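Local coordinates for protein probable endonuclease 4 (Thermotoga maritima, PDB 4HNO) that probably repairs DNA by cleaving the phosphodiester backbone at apurinic or apyrimidinic sites, using a cluster of three metal ions, at residues R173-D187 with R213-G227. Sequence-based numbering, arbitrary orientation. Where two conformers were deposited one is given.
Sequences RDRVAITYDTCHGFD and RLKMIHLNDSKYPLG. With MN (manganese (II) ion), chain E; MN (manganese (II) ion), chain C.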
loop_
_atom_site.group_PDB
_atom_site.type_symbol
_atom_site.label_atom_id
_atom_site.label_comp_id
_atom_site.label_asym_id
_atom_site.label_seq_id
_atom_site.Cartn_x
_atom_site.Cartn_y
_atom_site.Cartn_z
ATOM N N ARG A 173 11.232 13.010 7.066
ATOM C CA ARG A 173 11.441 11.825 6.267
ATOM C C ARG A 173 11.338 10.542 7.087
ATOM O O ARG A 173 11.057 9.481 6.504
ATOM C CB ARG A 173 12.716 11.907 5.472
ATOM C CG ARG A 173 13.921 12.037 6.270
ATOM C CD ARG A 173 15.129 12.220 5.378
ATOM N NE ARG A 173 16.290 12.413 6.223
ATOM C CZ ARG A 173 16.716 13.585 6.674
ATOM N NH1 ARG A 173 16.106 14.714 6.352
ATOM N NH2 ARG A 173 17.765 13.629 7.469
ATOM N N ASP A 174 11.500 10.586 8.403
ATOM C CA ASP A 174 11.281 9.386 9.194
ATOM C C ASP A 174 9.801 8.974 9.219
ATOM O O ASP A 174 9.470 7.841 9.579
ATOM C CB ASP A 174 11.771 9.554 10.645
ATOM C CG ASP A 174 13.270 9.676 10.775
ATOM O OD1 ASP A 174 13.980 9.428 9.793
ATOM O OD2 ASP A 174 13.750 10.000 11.879
ATOM N N ARG A 175 8.913 9.890 8.833
ATOM C CA ARG A 175 7.492 9.589 8.717
ATOM C C ARG A 175 7.064 9.383 7.271
ATOM O O ARG A 175 5.877 9.445 6.969
ATOM C CB ARG A 175 6.663 10.645 9.423
ATOM C CG ARG A 175 6.811 10.575 10.935
ATOM C CD ARG A 175 6.117 11.721 11.627
ATOM N NE ARG A 175 4.687 11.680 11.372
ATOM C CZ ARG A 175 3.885 12.737 11.373
ATOM N NH1 ARG A 175 2.594 12.558 11.154
ATOM N NH2 ARG A 175 4.366 13.950 11.603
ATOM N N VAL A 176 8.023 9.024 6.414
ATOM C CA VAL A 176 7.719 8.590 5.053
ATOM C C VAL A 176 8.420 7.250 4.853
ATOM O O VAL A 176 9.639 7.130 5.050
ATOM C CB VAL A 176 8.200 9.599 4.015
ATOM C CG1 VAL A 176 7.877 9.115 2.603
ATOM C CG2 VAL A 176 7.570 10.956 4.257
ATOM N N ALA A 177 7.665 6.254 4.422
ATOM C CA ALA A 177 8.237 4.952 4.105
ATOM C C ALA A 177 7.570 4.449 2.819
ATOM O O ALA A 177 6.980 5.260 2.100
ATOM C CB ALA A 177 8.167 4.004 5.301
ATOM N N ILE A 178 7.710 3.170 2.501
ATOM C CA ILE A 178 7.423 2.673 1.173
ATOM C C ILE A 178 6.538 1.433 1.222
ATOM O O ILE A 178 6.700 0.550 2.070
ATOM C CB ILE A 178 8.773 2.349 0.461
ATOM C CG1 ILE A 178 9.703 3.567 0.405
ATOM C CG2 ILE A 178 8.574 1.721 -0.912
ATOM C CD1 ILE A 178 9.188 4.697 -0.427
ATOM N N THR A 179 5.643 1.358 0.237
ATOM C CA THR A 179 4.880 0.158 -0.099
ATOM C C THR A 179 5.252 -0.257 -1.516
ATOM O O THR A 179 5.257 0.578 -2.417
ATOM C CB THR A 179 3.391 0.440 -0.049
ATOM O OG1 THR A 179 3.056 0.738 1.307
ATOM C CG2 THR A 179 2.550 -0.729 -0.559
ATOM N N TYR A 180 5.519 -1.548 -1.691
ATOM C CA TYR A 180 5.793 -2.072 -3.024
ATOM C C TYR A 180 4.598 -2.889 -3.502
ATOM O O TYR A 180 4.229 -3.887 -2.872
ATOM C CB TYR A 180 7.054 -2.964 -3.027
ATOM C CG TYR A 180 7.339 -3.435 -4.425
ATOM C CD1 TYR A 180 7.847 -2.558 -5.371
ATOM C CD2 TYR A 180 7.048 -4.733 -4.834
ATOM C CE1 TYR A 180 8.059 -2.941 -6.674
ATOM C CE2 TYR A 180 7.286 -5.138 -6.145
ATOM C CZ TYR A 180 7.775 -4.222 -7.059
ATOM O OH TYR A 180 7.999 -4.570 -8.367
ATOM N N ASP A 181 3.985 -2.459 -4.606
ATOM C CA ASP A 181 2.874 -3.163 -5.227
ATOM C C ASP A 181 3.424 -3.979 -6.406
ATOM O O ASP A 181 4.018 -3.432 -7.342
ATOM C CB ASP A 181 1.811 -2.157 -5.678
ATOM C CG ASP A 181 0.570 -2.804 -6.256
ATOM O OD1 ASP A 181 -0.557 -2.470 -5.802
ATOM O OD2 ASP A 181 0.706 -3.659 -7.163
ATOM N N THR A 182 3.265 -5.291 -6.318
ATOM C CA THR A 182 3.852 -6.177 -7.314
ATOM C C THR A 182 3.246 -6.008 -8.704
ATOM O O THR A 182 3.947 -6.230 -9.690
ATOM C CB THR A 182 3.755 -7.644 -6.867
ATOM O OG1 THR A 182 2.409 -8.034 -6.663
ATOM C CG2 THR A 182 4.518 -7.892 -5.590
ATOM N N CYS A 183 1.963 -5.690 -8.799
ATOM C CA CYS A 183 1.344 -5.488 -10.114
ATOM C C CYS A 183 1.822 -4.182 -10.718
ATOM O O CYS A 183 2.247 -4.125 -11.876
ATOM C CB CYS A 183 -0.175 -5.542 -10.019
ATOM S SG CYS A 183 -1.004 -5.318 -11.610
ATOM N N HIS A 184 1.758 -3.105 -9.934
ATOM C CA HIS A 184 2.242 -1.833 -10.433
ATOM C C HIS A 184 3.705 -1.942 -10.865
ATOM O O HIS A 184 4.115 -1.396 -11.897
ATOM C CB HIS A 184 2.090 -0.738 -9.398
ATOM C CG HIS A 184 0.668 -0.510 -8.979
ATOM N ND1 HIS A 184 0.336 0.224 -7.864
ATOM C CD2 HIS A 184 -0.513 -0.943 -9.486
ATOM C CE1 HIS A 184 -0.982 0.249 -7.722
ATOM N NE2 HIS A 184 -1.527 -0.461 -8.687
ATOM N N GLY A 185 4.495 -2.652 -10.061
ATOM C CA GLY A 185 5.893 -2.823 -10.380
ATOM C C GLY A 185 6.090 -3.643 -11.651
ATOM O O GLY A 185 6.912 -3.307 -12.505
ATOM N N PHE A 186 5.356 -4.742 -11.769
ATOM C CA PHE A 186 5.457 -5.595 -12.960
ATOM C C PHE A 186 5.086 -4.808 -14.220
ATOM O O PHE A 186 5.762 -4.896 -15.254
ATOM C CB PHE A 186 4.553 -6.808 -12.784
ATOM C CG PHE A 186 4.870 -7.973 -13.677
ATOM C CD1 PHE A 186 6.066 -8.663 -13.565
ATOM C CD2 PHE A 186 3.945 -8.411 -14.608
ATOM C CE1 PHE A 186 6.309 -9.775 -14.332
ATOM C CE2 PHE A 186 4.206 -9.526 -15.373
ATOM C CZ PHE A 186 5.388 -10.192 -15.231
ATOM N N ASP A 187 4.035 -4.000 -14.113
ATOM C CA ASP A 187 3.636 -3.100 -15.188
ATOM C C ASP A 187 4.762 -2.198 -15.636
ATOM O O ASP A 187 4.811 -1.803 -16.804
ATOM C CB ASP A 187 2.538 -2.140 -14.689
ATOM C CG ASP A 187 1.118 -2.607 -14.860
ATOM O OD1 ASP A 187 0.811 -3.474 -15.704
ATOM O OD2 ASP A 187 0.271 -2.001 -14.148
ATOM N N ARG A 213 12.650 0.676 5.426
ATOM C CA ARG A 213 11.548 1.510 4.963
ATOM C C ARG A 213 10.492 0.759 4.168
ATOM O O ARG A 213 9.444 1.347 3.866
ATOM C CB ARG A 213 12.073 2.698 4.156
ATOM C CG ARG A 213 12.873 3.731 4.951
ATOM C CD ARG A 213 11.995 4.641 5.786
ATOM N NE ARG A 213 11.587 4.060 7.040
ATOM C CZ ARG A 213 10.857 4.703 7.945
ATOM N NH1 ARG A 213 10.301 5.873 7.661
ATOM N NH2 ARG A 213 10.655 4.147 9.146
ATOM N N LEU A 214 10.723 -0.496 3.810
ATOM C CA LEU A 214 9.709 -1.264 3.113
ATOM C C LEU A 214 8.740 -1.831 4.143
ATOM O O LEU A 214 9.051 -2.796 4.845
ATOM C CB LEU A 214 10.347 -2.384 2.277
ATOM C CG LEU A 214 9.351 -3.262 1.532
ATOM C CD1 LEU A 214 8.530 -2.463 0.528
ATOM C CD2 LEU A 214 10.085 -4.413 0.852
ATOM N N LYS A 215 7.566 -1.212 4.255
ATOM C CA LYS A 215 6.624 -1.545 5.318
ATOM C C LYS A 215 5.482 -2.452 4.903
ATOM O O LYS A 215 4.863 -3.091 5.750
ATOM C CB LYS A 215 6.037 -0.266 5.922
ATOM C CG LYS A 215 7.053 0.643 6.588
ATOM C CD LYS A 215 7.767 -0.013 7.747
ATOM C CE LYS A 215 8.738 0.955 8.377
ATOM N NZ LYS A 215 9.529 0.318 9.463
ATOM N N MET A 216 5.190 -2.511 3.610
ATOM C CA MET A 216 4.066 -3.287 3.110
ATOM C C MET A 216 4.373 -3.683 1.675
ATOM O O MET A 216 4.964 -2.900 0.927
ATOM C CB MET A 216 2.775 -2.469 3.166
ATOM C CG MET A 216 1.568 -3.146 2.511
ATOM S SD MET A 216 -0.041 -2.445 2.960
ATOM C CE MET A 216 0.224 -0.679 2.738
ATOM N N ILE A 217 3.931 -4.875 1.303
ATOM C CA ILE A 217 3.861 -5.303 -0.091
ATOM C C ILE A 217 2.394 -5.479 -0.427
ATOM O O ILE A 217 1.651 -6.132 0.308
ATOM C CB ILE A 217 4.646 -6.603 -0.294
ATOM C CG1 ILE A 217 6.141 -6.317 -0.154
ATOM C CG2 ILE A 217 4.325 -7.235 -1.659
ATOM C CD1 ILE A 217 6.986 -7.551 0.042
ATOM N N HIS A 218 1.974 -4.872 -1.542
ATOM C CA HIS A 218 0.677 -5.171 -2.111
ATOM C C HIS A 218 0.888 -6.333 -3.074
ATOM O O HIS A 218 1.594 -6.204 -4.084
ATOM C CB HIS A 218 0.072 -3.985 -2.836
ATOM C CG HIS A 218 -0.395 -2.903 -1.931
ATOM N ND1 HIS A 218 -0.727 -1.655 -2.410
ATOM C CD2 HIS A 218 -0.640 -2.909 -0.599
ATOM C CE1 HIS A 218 -1.155 -0.944 -1.386
ATOM N NE2 HIS A 218 -1.111 -1.676 -0.277
ATOM N N LEU A 219 0.323 -7.470 -2.711
ATOM C CA LEU A 219 0.550 -8.730 -3.394
ATOM C C LEU A 219 -0.576 -8.928 -4.396
ATOM O O LEU A 219 -1.673 -9.370 -4.069
ATOM C CB LEU A 219 0.609 -9.869 -2.373
ATOM C CG LEU A 219 1.268 -11.116 -2.947
ATOM C CD1 LEU A 219 2.792 -10.945 -3.008
ATOM C CD2 LEU A 219 0.880 -12.353 -2.153
ATOM N N ASN A 220 -0.272 -8.566 -5.639
ATOM C CA ASN A 220 -1.226 -8.577 -6.739
ATOM C C ASN A 220 -0.592 -9.253 -7.954
ATOM O O ASN A 220 0.508 -8.882 -8.360
ATOM C CB ASN A 220 -1.562 -7.139 -7.153
ATOM C CG ASN A 220 -2.288 -6.376 -6.057
ATOM O OD1 ASN A 220 -3.224 -6.904 -5.454
ATOM N ND2 ASN A 220 -1.859 -5.143 -5.825
ATOM N N ASP A 221 -1.271 -10.237 -8.535
ATOM C CA ASP A 221 -0.842 -10.688 -9.853
ATOM C C ASP A 221 -1.287 -9.599 -10.851
ATOM O O ASP A 221 -1.922 -8.600 -10.480
ATOM C CB ASP A 221 -1.417 -12.092 -10.136
ATOM C CG ASP A 221 -0.543 -12.946 -11.053
ATOM O OD1 ASP A 221 0.091 -12.382 -11.962
ATOM O OD2 ASP A 221 -0.538 -14.198 -10.861
ATOM N N SER A 222 -0.945 -9.802 -12.115
ATOM C CA SER A 222 -1.280 -8.865 -13.173
ATOM C C SER A 222 -2.044 -9.538 -14.301
ATOM O O SER A 222 -1.692 -10.633 -14.736
ATOM C CB SER A 222 -0.030 -8.213 -13.754
ATOM O OG SER A 222 -0.442 -7.291 -14.752
ATOM N N LYS A 223 -3.055 -8.847 -14.804
ATOM C CA LYS A 223 -3.763 -9.303 -15.991
ATOM C C LYS A 223 -2.921 -9.172 -17.259
ATOM O O LYS A 223 -3.320 -9.698 -18.291
ATOM C CB LYS A 223 -5.086 -8.555 -16.155
ATOM C CG LYS A 223 -6.128 -8.999 -15.143
ATOM C CD LYS A 223 -7.505 -8.483 -15.428
ATOM C CE LYS A 223 -8.506 -9.073 -14.440
ATOM N NZ LYS A 223 -8.906 -10.468 -14.809
ATOM N N TYR A 224 -1.791 -8.471 -17.184
ATOM C CA TYR A 224 -1.006 -8.145 -18.369
ATOM C C TYR A 224 0.447 -8.518 -18.178
ATOM O O TYR A 224 0.932 -8.700 -17.062
ATOM C CB TYR A 224 -1.145 -6.649 -18.703
ATOM C CG TYR A 224 -2.540 -6.286 -19.163
ATOM C CD1 TYR A 224 -3.509 -5.887 -18.245
ATOM C CD2 TYR A 224 -2.910 -6.394 -20.479
ATOM C CE1 TYR A 224 -4.808 -5.589 -18.628
ATOM C CE2 TYR A 224 -4.228 -6.121 -20.880
ATOM C CZ TYR A 224 -5.163 -5.708 -19.938
ATOM O OH TYR A 224 -6.463 -5.408 -20.287
ATOM N N PRO A 225 1.186 -8.595 -19.293
ATOM C CA PRO A 225 2.600 -8.957 -19.221
ATOM C C PRO A 225 3.474 -7.883 -18.585
ATOM O O PRO A 225 3.071 -6.731 -18.365
ATOM C CB PRO A 225 2.993 -9.135 -20.691
ATOM C CG PRO A 225 1.739 -9.364 -21.417
ATOM C CD PRO A 225 0.689 -8.595 -20.684
ATOM N N LEU A 226 4.710 -8.284 -18.330
ATOM C CA LEU A 226 5.745 -7.387 -17.863
ATOM C C LEU A 226 5.782 -6.144 -18.728
ATOM O O LEU A 226 5.821 -6.237 -19.946
ATOM C CB LEU A 226 7.090 -8.101 -17.923
ATOM C CG LEU A 226 8.309 -7.323 -17.454
ATOM C CD1 LEU A 226 8.302 -7.111 -15.965
ATOM C CD2 LEU A 226 9.562 -8.068 -17.877
ATOM N N GLY A 227 5.807 -4.977 -18.106
ATOM C CA GLY A 227 5.970 -3.733 -18.824
ATOM C C GLY A 227 4.710 -3.144 -19.428
ATOM O O GLY A 227 4.775 -2.114 -20.077
HETATM MN MN MN E . -1.562 -1.299 -4.452
HETATM MN MN MN C . -3.528 -0.856 -9.040
HETATM O O HOH W 1 9.302 5.297 11.351
HETATM O O HOH W 2 1.660 -6.056 -15.855
HETATM O O HOH W 3 -1.712 -4.696 -15.024
HETATM O O HOH W 4 -3.029 -0.015 -4.488
#
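T179 sets its methyl CG2 over the centre of the H218 imidazole, a CH-pi contact 3.7 Å from CG2 to the ring centroid and almost on the ring normal. CG2 lies anti to the backbone N (OG1 chi1 -65°), which turns OG1 the other way, alongside M216 and on to N110. H218 ND1 binds a manganese ion at 2.2 Å, while NE2 is hydrogen-bonded to Q33. D181 OD1, at the edge of the ring, binds the same ion; E147, E263 and a water complete its shell. D181 divides its carboxylate between two tasks. While OD1 holds the metal, OD2 caps the helix 182-187, accepting from H184 N from above the carboxylate plane and weakly from C183 N; N220 ND2 makes a further weak bond to OD2, and N220 also pairs with E263. The cap is consistent with a second-shell role, orienting the first turn from which H184 NE2 reaches the second manganese at 2.1 Å, shared with D231 and H233.

Strands 176-181 and 214-222 run parallel as neighbours in the TIM barrel, joined by bonds such as H218 N to Y180 O at 2.8 Å. T182 extends the pairing: its N reaches H218 O, and OG1 donates to N220 O at 2.7 Å. At the N-terminal ends of the strands the bent R213 side chain lays its guanidinium over A177 CB, and NH1 donates to both D174 O (2.9 Å) and V176 O, each met from above its carbonyl plane. Beyond their C-terminal ends, L226 CD1 makes a CH-pi contact 4.0 Å from the F186 ring centroid, and G227 N bonds to F186 O. Through its two oxygens, D181 thus couples metal binding to the start of the helix.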